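Local coordinates for protein adenosylmethionine-8-amino-7-oxononanoate aminotransferase (Methanocaldococcus jannaschii, PDB 6ZHK) that probably transfers an amino group from S-adenosylmethionine to 7-keto-8-aminopelargonic acid, a pyridoxal-phosphate-dependent step of biotin biosynthesis, at residues Leu12-Asp17 with Glu33-Ile38; Arg71-Glu76 with Leu353-Lys358; Gly302-Tyr307 with Cys346-Ala351. All blocks are in the same frame, centred on the assembly; numbering follows the deposited sequence. Where two conformers were deposited one is given.

Contact 1: residues Leu12-Asp17 with Glu33-Ile38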
# COMPACT_ATOMS: atom_id res chain seq x y z
N LEU A 12 21.05 -21.68 -7.28
CA LEU A 12 20.27 -21.65 -6.05
C LEU A 12 19.31 -20.45 -6.03
O LEU A 12 18.18 -20.59 -5.56
CB LEU A 12 21.21 -21.60 -4.85
CG LEU A 12 21.44 -22.89 -4.06
CD1 LEU A 12 22.07 -22.55 -2.72
CD2 LEU A 12 20.14 -23.67 -3.82
N LEU A 13 19.78 -19.26 -6.49
CA LEU A 13 18.92 -18.07 -6.55
C LEU A 13 17.72 -18.37 -7.43
O LEU A 13 16.59 -18.07 -7.05
CB LEU A 13 19.65 -16.83 -7.09
CG LEU A 13 20.63 -16.15 -6.13
CD1 LEU A 13 21.37 -14.99 -6.83
CD2 LEU A 13 19.94 -15.66 -4.85
N GLU A 14 17.96 -18.95 -8.61
CA GLU A 14 16.88 -19.28 -9.55
C GLU A 14 15.90 -20.25 -8.89
O GLU A 14 14.67 -20.07 -8.97
CB GLU A 14 17.44 -19.89 -10.85
CG GLU A 14 17.93 -18.81 -11.79
CD GLU A 14 19.05 -19.23 -12.72
OE1 GLU A 14 18.95 -20.37 -13.26
OE2 GLU A 14 20.02 -18.44 -12.90
N LYS A 15 16.45 -21.24 -8.17
CA LYS A 15 15.61 -22.25 -7.56
C LYS A 15 14.76 -21.62 -6.46
O LYS A 15 13.58 -21.92 -6.36
CB LYS A 15 16.43 -23.41 -7.01
CG LYS A 15 15.58 -24.53 -6.41
CD LYS A 15 15.81 -24.85 -4.93
CE LYS A 15 16.41 -26.22 -4.67
NZ LYS A 15 15.72 -27.27 -5.47
N TRP A 16 15.38 -20.80 -5.61
CA TRP A 16 14.69 -20.19 -4.47
C TRP A 16 13.62 -19.24 -4.99
O TRP A 16 12.51 -19.18 -4.45
CB TRP A 16 15.70 -19.44 -3.58
CG TRP A 16 16.62 -20.34 -2.79
CD1 TRP A 16 16.53 -21.70 -2.60
CD2 TRP A 16 17.73 -19.91 -1.99
NE1 TRP A 16 17.53 -22.14 -1.79
CE2 TRP A 16 18.27 -21.07 -1.39
CE3 TRP A 16 18.33 -18.67 -1.75
CZ2 TRP A 16 19.37 -21.00 -0.56
CZ3 TRP A 16 19.42 -18.60 -0.91
CH2 TRP A 16 19.93 -19.76 -0.32
N ASP A 17 13.93 -18.53 -6.05
CA ASP A 17 12.97 -17.63 -6.67
C ASP A 17 11.69 -18.40 -7.01
O ASP A 17 10.57 -17.98 -6.70
CB ASP A 17 13.61 -16.98 -7.89
CG ASP A 17 12.79 -15.88 -8.52
OD1 ASP A 17 12.08 -15.11 -7.74
OD2 ASP A 17 12.83 -15.79 -9.79
N GLU A 33 8.96 -22.84 -15.33
CA GLU A 33 9.55 -23.59 -16.43
C GLU A 33 10.59 -22.76 -17.17
O GLU A 33 11.40 -23.33 -17.88
CB GLU A 33 8.49 -24.05 -17.42
CG GLU A 33 7.77 -25.28 -16.92
CD GLU A 33 6.43 -25.52 -17.60
OE1 GLU A 33 5.99 -24.68 -18.45
OE2 GLU A 33 5.82 -26.56 -17.26
N SER A 34 10.54 -21.43 -17.05
CA SER A 34 11.37 -20.62 -17.92
C SER A 34 12.64 -20.13 -17.23
O SER A 34 12.84 -20.28 -16.01
CB SER A 34 10.58 -19.50 -18.58
OG SER A 34 9.84 -18.78 -17.59
N LYS A 35 13.53 -19.54 -18.06
CA LYS A 35 14.71 -18.84 -17.57
C LYS A 35 14.32 -17.37 -17.45
O LYS A 35 14.02 -16.74 -18.45
CB LYS A 35 15.91 -19.02 -18.52
CG LYS A 35 17.19 -18.29 -18.07
CD LYS A 35 17.67 -18.62 -16.62
CE LYS A 35 18.81 -17.76 -16.08
NZ LYS A 35 18.39 -16.48 -15.43
N ASN A 36 14.30 -16.86 -16.21
CA ASN A 36 13.73 -15.54 -15.95
C ASN A 36 14.84 -14.57 -15.59
O ASN A 36 15.85 -14.94 -15.02
CB ASN A 36 12.71 -15.59 -14.79
CG ASN A 36 11.68 -16.68 -15.03
OD1 ASN A 36 11.02 -16.65 -16.06
ND2 ASN A 36 11.59 -17.68 -14.17
N LEU A 37 14.65 -13.28 -15.90
CA LEU A 37 15.64 -12.26 -15.59
C LEU A 37 15.62 -12.08 -14.08
O LEU A 37 14.53 -11.90 -13.52
CB LEU A 37 15.09 -10.99 -16.25
CG LEU A 37 16.02 -9.90 -16.73
CD1 LEU A 37 17.05 -10.43 -17.71
CD2 LEU A 37 15.16 -8.86 -17.41
N ILE A 38 16.81 -12.20 -13.46
CA ILE A 38 17.00 -11.93 -12.03
C ILE A 38 17.96 -10.75 -11.93
O ILE A 38 19.12 -10.84 -12.32
CB ILE A 38 17.47 -13.16 -11.21
CG1 ILE A 38 16.51 -14.34 -11.33
CG2 ILE A 38 17.68 -12.75 -9.74
CD1 ILE A 38 15.09 -14.02 -10.93
O HOH W 1 13.62 -17.67 -11.79

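Contact 2: residues Arg71-Glu76 with Leu353-Lys358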
# COMPACT_ATOMS: atom_id res chain seq x y z
N ARG A 71 20.77 7.15 -10.40
CA ARG A 71 20.68 8.60 -10.38
C ARG A 71 21.14 9.10 -9.02
O ARG A 71 20.48 8.84 -8.03
CB ARG A 71 19.26 9.07 -10.70
CG ARG A 71 19.17 10.58 -10.83
CD ARG A 71 19.69 10.97 -12.19
NE ARG A 71 19.92 12.41 -12.11
CZ ARG A 71 19.77 13.25 -13.13
NH1 ARG A 71 19.37 12.79 -14.31
NH2 ARG A 71 20.01 14.55 -12.96
N LYS A 72 22.28 9.82 -8.98
CA LYS A 72 22.97 10.07 -7.71
C LYS A 72 22.15 10.91 -6.74
O LYS A 72 22.18 10.63 -5.54
CB LYS A 72 24.34 10.74 -7.91
CG LYS A 72 25.39 9.83 -8.54
N GLU A 73 21.43 11.93 -7.25
CA GLU A 73 20.74 12.84 -6.33
C GLU A 73 19.70 12.07 -5.50
O GLU A 73 19.47 12.40 -4.32
CB GLU A 73 19.97 13.91 -7.11
CG GLU A 73 20.85 14.88 -7.91
CD GLU A 73 21.07 14.46 -9.35
OE1 GLU A 73 21.16 13.26 -9.61
OE2 GLU A 73 21.10 15.34 -10.22
N ILE A 74 19.03 11.11 -6.13
CA ILE A 74 17.96 10.41 -5.46
C ILE A 74 18.59 9.44 -4.46
O ILE A 74 18.15 9.33 -3.31
CB ILE A 74 17.03 9.67 -6.46
CG1 ILE A 74 16.53 10.62 -7.56
CG2 ILE A 74 15.85 9.06 -5.73
CD1 ILE A 74 15.68 9.88 -8.61
N ILE A 75 19.57 8.65 -4.95
CA ILE A 75 20.27 7.71 -4.08
C ILE A 75 20.87 8.46 -2.89
O ILE A 75 20.70 8.07 -1.72
CB ILE A 75 21.33 6.88 -4.87
CG1 ILE A 75 20.68 5.85 -5.81
CG2 ILE A 75 22.35 6.18 -3.97
CD1 ILE A 75 21.64 5.46 -6.93
N GLU A 76 21.53 9.59 -3.13
CA GLU A 76 22.13 10.35 -2.04
C GLU A 76 21.09 10.92 -1.06
O GLU A 76 21.34 11.01 0.14
CB GLU A 76 23.15 11.38 -2.58
CG GLU A 76 24.41 10.68 -3.18
CD GLU A 76 25.13 9.63 -2.30
OE1 GLU A 76 25.42 9.98 -1.13
OE2 GLU A 76 25.41 8.47 -2.78
N LEU A 353 11.82 15.81 -7.52
CA LEU A 353 11.25 17.08 -7.98
C LEU A 353 12.37 18.07 -8.26
O LEU A 353 12.26 18.92 -9.14
CB LEU A 353 10.30 17.67 -6.95
CG LEU A 353 8.97 16.93 -6.85
CD1 LEU A 353 8.16 17.40 -5.64
CD2 LEU A 353 8.20 17.09 -8.14
N GLU A 354 13.40 17.99 -7.44
CA GLU A 354 14.56 18.88 -7.61
C GLU A 354 15.23 18.68 -8.97
O GLU A 354 15.59 19.66 -9.62
CB GLU A 354 15.55 18.71 -6.46
CG GLU A 354 15.34 19.67 -5.31
CD GLU A 354 15.89 19.20 -3.97
OE1 GLU A 354 16.76 18.29 -3.95
OE2 GLU A 354 15.41 19.72 -2.92
N ILE A 355 15.35 17.41 -9.41
CA ILE A 355 15.85 17.11 -10.74
C ILE A 355 14.94 17.78 -11.79
O ILE A 355 15.46 18.46 -12.70
CB ILE A 355 16.05 15.61 -11.00
CG1 ILE A 355 17.17 15.04 -10.15
CG2 ILE A 355 16.27 15.35 -12.50
CD1 ILE A 355 17.13 13.55 -10.00
N PHE A 356 13.61 17.69 -11.62
CA PHE A 356 12.69 18.27 -12.60
C PHE A 356 12.99 19.74 -12.86
O PHE A 356 13.01 20.16 -14.02
CB PHE A 356 11.19 18.09 -12.26
CG PHE A 356 10.65 16.78 -12.79
CD1 PHE A 356 10.15 16.69 -14.07
CD2 PHE A 356 10.71 15.61 -12.04
CE1 PHE A 356 9.65 15.51 -14.58
CE2 PHE A 356 10.23 14.41 -12.55
CZ PHE A 356 9.71 14.35 -13.83
N GLU A 357 13.16 20.47 -11.75
CA GLU A 357 13.31 21.90 -11.74
C GLU A 357 14.70 22.29 -12.24
O GLU A 357 14.82 23.14 -13.13
CB GLU A 357 13.06 22.38 -10.32
CG GLU A 357 12.93 23.88 -10.26
CD GLU A 357 12.32 24.31 -8.95
OE1 GLU A 357 13.05 24.26 -7.94
OE2 GLU A 357 11.11 24.65 -8.94
N LYS A 358 15.74 21.67 -11.67
CA LYS A 358 17.12 22.04 -11.96
C LYS A 358 17.57 21.61 -13.36
O LYS A 358 18.47 22.24 -13.91
CB LYS A 358 18.06 21.53 -10.86

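Contact 3: residues Gly302-Tyr307 with Cys346-Ala351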
# COMPACT_ATOMS: atom_id res chain seq x y z
N GLY A 302 6.13 7.31 -10.48
CA GLY A 302 7.30 8.14 -10.76
C GLY A 302 7.60 9.21 -9.70
O GLY A 302 8.62 9.89 -9.78
N LEU A 303 6.66 9.40 -8.76
CA LEU A 303 6.82 10.33 -7.67
C LEU A 303 8.22 10.26 -7.05
O LEU A 303 8.78 11.31 -6.74
CB LEU A 303 5.66 10.09 -6.69
CG LEU A 303 5.64 10.89 -5.41
CD1 LEU A 303 5.65 12.41 -5.64
CD2 LEU A 303 4.36 10.56 -4.66
N THR A 304 8.76 9.04 -6.79
CA THR A 304 10.07 8.90 -6.15
C THR A 304 11.17 8.68 -7.20
O THR A 304 12.25 8.25 -6.85
CB THR A 304 10.05 7.71 -5.19
OG1 THR A 304 9.67 6.64 -6.04
CG2 THR A 304 9.02 7.91 -4.11
N GLY A 305 10.83 8.91 -8.48
CA GLY A 305 11.73 8.61 -9.59
C GLY A 305 11.84 7.12 -9.85
O GLY A 305 12.61 6.71 -10.69
N GLY A 306 11.06 6.31 -9.14
CA GLY A 306 11.00 4.90 -9.42
C GLY A 306 11.72 4.11 -8.34
O GLY A 306 11.91 2.92 -8.52
N TYR A 307 12.17 4.77 -7.26
CA TYR A 307 13.07 4.09 -6.33
C TYR A 307 12.40 3.58 -5.08
O TYR A 307 12.92 2.63 -4.44
CB TYR A 307 14.28 4.94 -5.90
CG TYR A 307 15.29 5.20 -7.00
CD1 TYR A 307 15.07 4.76 -8.31
CD2 TYR A 307 16.50 5.87 -6.73
CE1 TYR A 307 16.01 4.98 -9.31
CE2 TYR A 307 17.42 6.12 -7.75
CZ TYR A 307 17.18 5.68 -9.05
OH TYR A 307 18.13 5.93 -10.04
N CYS A 346 9.83 10.12 1.30
CA CYS A 346 9.63 11.50 0.90
C CYS A 346 10.97 12.11 0.45
O CYS A 346 11.02 13.00 -0.43
CB CYS A 346 9.14 12.30 2.12
SG CYS A 346 7.42 11.95 2.55
N SER A 347 12.05 11.61 1.02
CA SER A 347 13.37 12.10 0.59
C SER A 347 13.61 11.78 -0.89
O SER A 347 14.12 12.66 -1.61
CB SER A 347 14.46 11.54 1.47
OG SER A 347 14.66 10.16 1.16
N ALA A 348 13.23 10.56 -1.37
CA ALA A 348 13.40 10.22 -2.79
C ALA A 348 12.59 11.19 -3.64
O ALA A 348 13.07 11.66 -4.69
CB ALA A 348 13.08 8.79 -3.12
N ALA A 349 11.34 11.47 -3.22
CA ALA A 349 10.50 12.34 -4.03
C ALA A 349 11.04 13.76 -4.09
O ALA A 349 10.90 14.43 -5.12
CB ALA A 349 9.07 12.35 -3.52
N LEU A 350 11.55 14.27 -2.95
CA LEU A 350 12.13 15.61 -2.92
C LEU A 350 13.25 15.70 -3.94
O LEU A 350 13.28 16.66 -4.73
CB LEU A 350 12.65 15.95 -1.51
CG LEU A 350 11.57 16.36 -0.51
CD1 LEU A 350 12.14 16.41 0.91
CD2 LEU A 350 10.97 17.73 -0.87
N ALA A 351 14.14 14.68 -3.94
CA ALA A 351 15.23 14.70 -4.91
C ALA A 351 14.69 14.68 -6.34
O ALA A 351 15.22 15.38 -7.21
CB ALA A 351 16.20 13.56 -4.73

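Contact 1: residues Leu12-Asp17 with Glu33-Ile38
Helix 10-20 runs past the loop that leads from helix 28-33 into strand 38-43, and E14 and I38 are the nearest CA pair, 7.8 Å apart. This junction of helix 10-20 with the loop into strand 38-43 belongs to the N-terminal part of a class-III aminotransferase and lies against the second subunit, where I38 pairs in parallel with a strand of that chain. With the backbones this far apart, side chains and a water do the bridging.

On the outer side, E14 and K35 meet at about a right angle. The glutamate chain is extended, and its OE2 comes within 3.6 Å of K35 NZ in a salt bridge; the same oxygen also bonds to Y51 OH. The lysine starts with CG anti to its backbone N but bends at chi2 (54°) and chi4 (87°). The second bend curls the ammonium back to the O of the next residue, N36, at 3.0 Å from NZ and above the carbonyl plane. This hydrogen bond positions the ammonium; the carboxylate adds a longer electrostatic contact, with K35 CE slightly nearer to E14 OE2 than NZ is.

Deeper in, D17 and I38 approach from opposite directions, and both are buried. The methyl CD1 of I38 points at the carboxylate of D17, although its exact position is doubtful because I38 has two conformers. The aspartate is well satisfied: OD1 bonds to H23 NE2, while OD2 bonds to Y31 OH. Y31 also offers its backbone O to N36 ND2, tying the asparagine amide to the same junction. A water completes the connection, donating to D17 OD2 at 2.9 Å and accepting from N36 ND2 at 3.1 Å.

Contact 2: residues Arg71-Glu76 with Leu353-Lys358
I355 projects from helix 343-358 into the first turn of helix 72-82, where R71, E73 and I74 receive its side chain in a helix-to-helix contact within the aminotransferase fold. R71 occupies the N-cap position of helix 72-82, and its backbone O takes the N-H of I75 at 3.2 Å. The CA atoms of E73 and I355 are 7.8 Å apart, and I355 reaches across from its helix.

The tight part lies around the terminal methyl CD1 of I355, wedged between R71 and I74. It is 3.7 Å from both CG and NE of R71, and it touches I74 CG1 at 3.9 Å where the two isoleucine side chains cross at about a right angle. I74 goes on to pack against A348, A351 and T352, so the apolar seam continues toward the N-terminal end of helix 343-358.

The looser rim is the outer edge of the R71-E73 pair. Both residues are partly exposed, and a methylene (CG1) and a methyl (CG2) of I355 lie against their charged ends. The arginine has CG anti to its backbone N (chi1 -174°) and bends at chi2 (79°), which carries the guanidinium over to E73. There it forms a side-on, two-nitrogen salt bridge of nearly straight hydrogen bonds, NE to OE1 at 2.9 Å and NH2 to OE2 at 3.1 Å. Both oxygens lie close to the guanidinium plane, but the carboxylate is tilted against it by about 30°. This grip fixes the rotation of the guanidinium and keeps one face toward I355. The CG1 of I355 lies against E73 OE2 at 3.9 Å, and CG2 stands 3.8 Å above the guanidinium plane of R71, offset toward its rim.

Contact 3: residues Gly302-Tyr307 with Cys346-Ala351
T304 and A349 bring their backbones within van der Waals range, the two CA atoms lying 4.1 Å apart, an approach made possible by the small residues A348 and A349 on this face of helix 343-358. The side chain of T304 runs along that face. Its CB rests on the CB of A348 at 3.8 Å. From there OG1 turns back over its own main chain, placed between the backbone N and carbonyl carbon (chi1 57°); it bonds to L308 O and receives weak bonds from the N-H groups of G306 and Y307, both at 3.4 Å. The other branch, CG2, comes no nearer than 4.5 Å to A349 CB, a loose approach, while Y339 of the second subunit also packs on the threonine.

One residue earlier, L303 CD1 touches the CB of A349 at 4.0 Å. The carbonyl O of L303, buried without a hydrogen-bond partner, lies 3.4 Å from both CA and CB of A349, the CA approach being a CA-H...O contact. The chain then reverses through a type I' turn from T304 to Y307, with G305 and G306 at its centre and both at positive phi. Such a glycine-containing segment directly after the lysine predicted to carry the cofactor, here K301, packed on helix 343-358, is consistent with a fold-type I aminotransferase active site.

Contacts 2 and 3 form one continuous region, their centres 8 Å apart, because both use helix 343-358; contact 3 is nested in the chain between the two segments of contact 2. Y307 joins them: its OH hydrogen-bonds to R71 N at 2.9 Å, and its ring packs on I74. Contact 1 stands apart, its nearest atoms about 17 Å from contact 2 and about 15 Å from contact 3. Contacts 1 and 3 touch the second subunit more extensively, contact 2 through I75 alone. The L303 side chain is about 7 Å from that of K301, predicted to carry the cofactor, which is absent here; D17 lies about 12 Å, side chain to side chain, from the predicted substrate-binding R431.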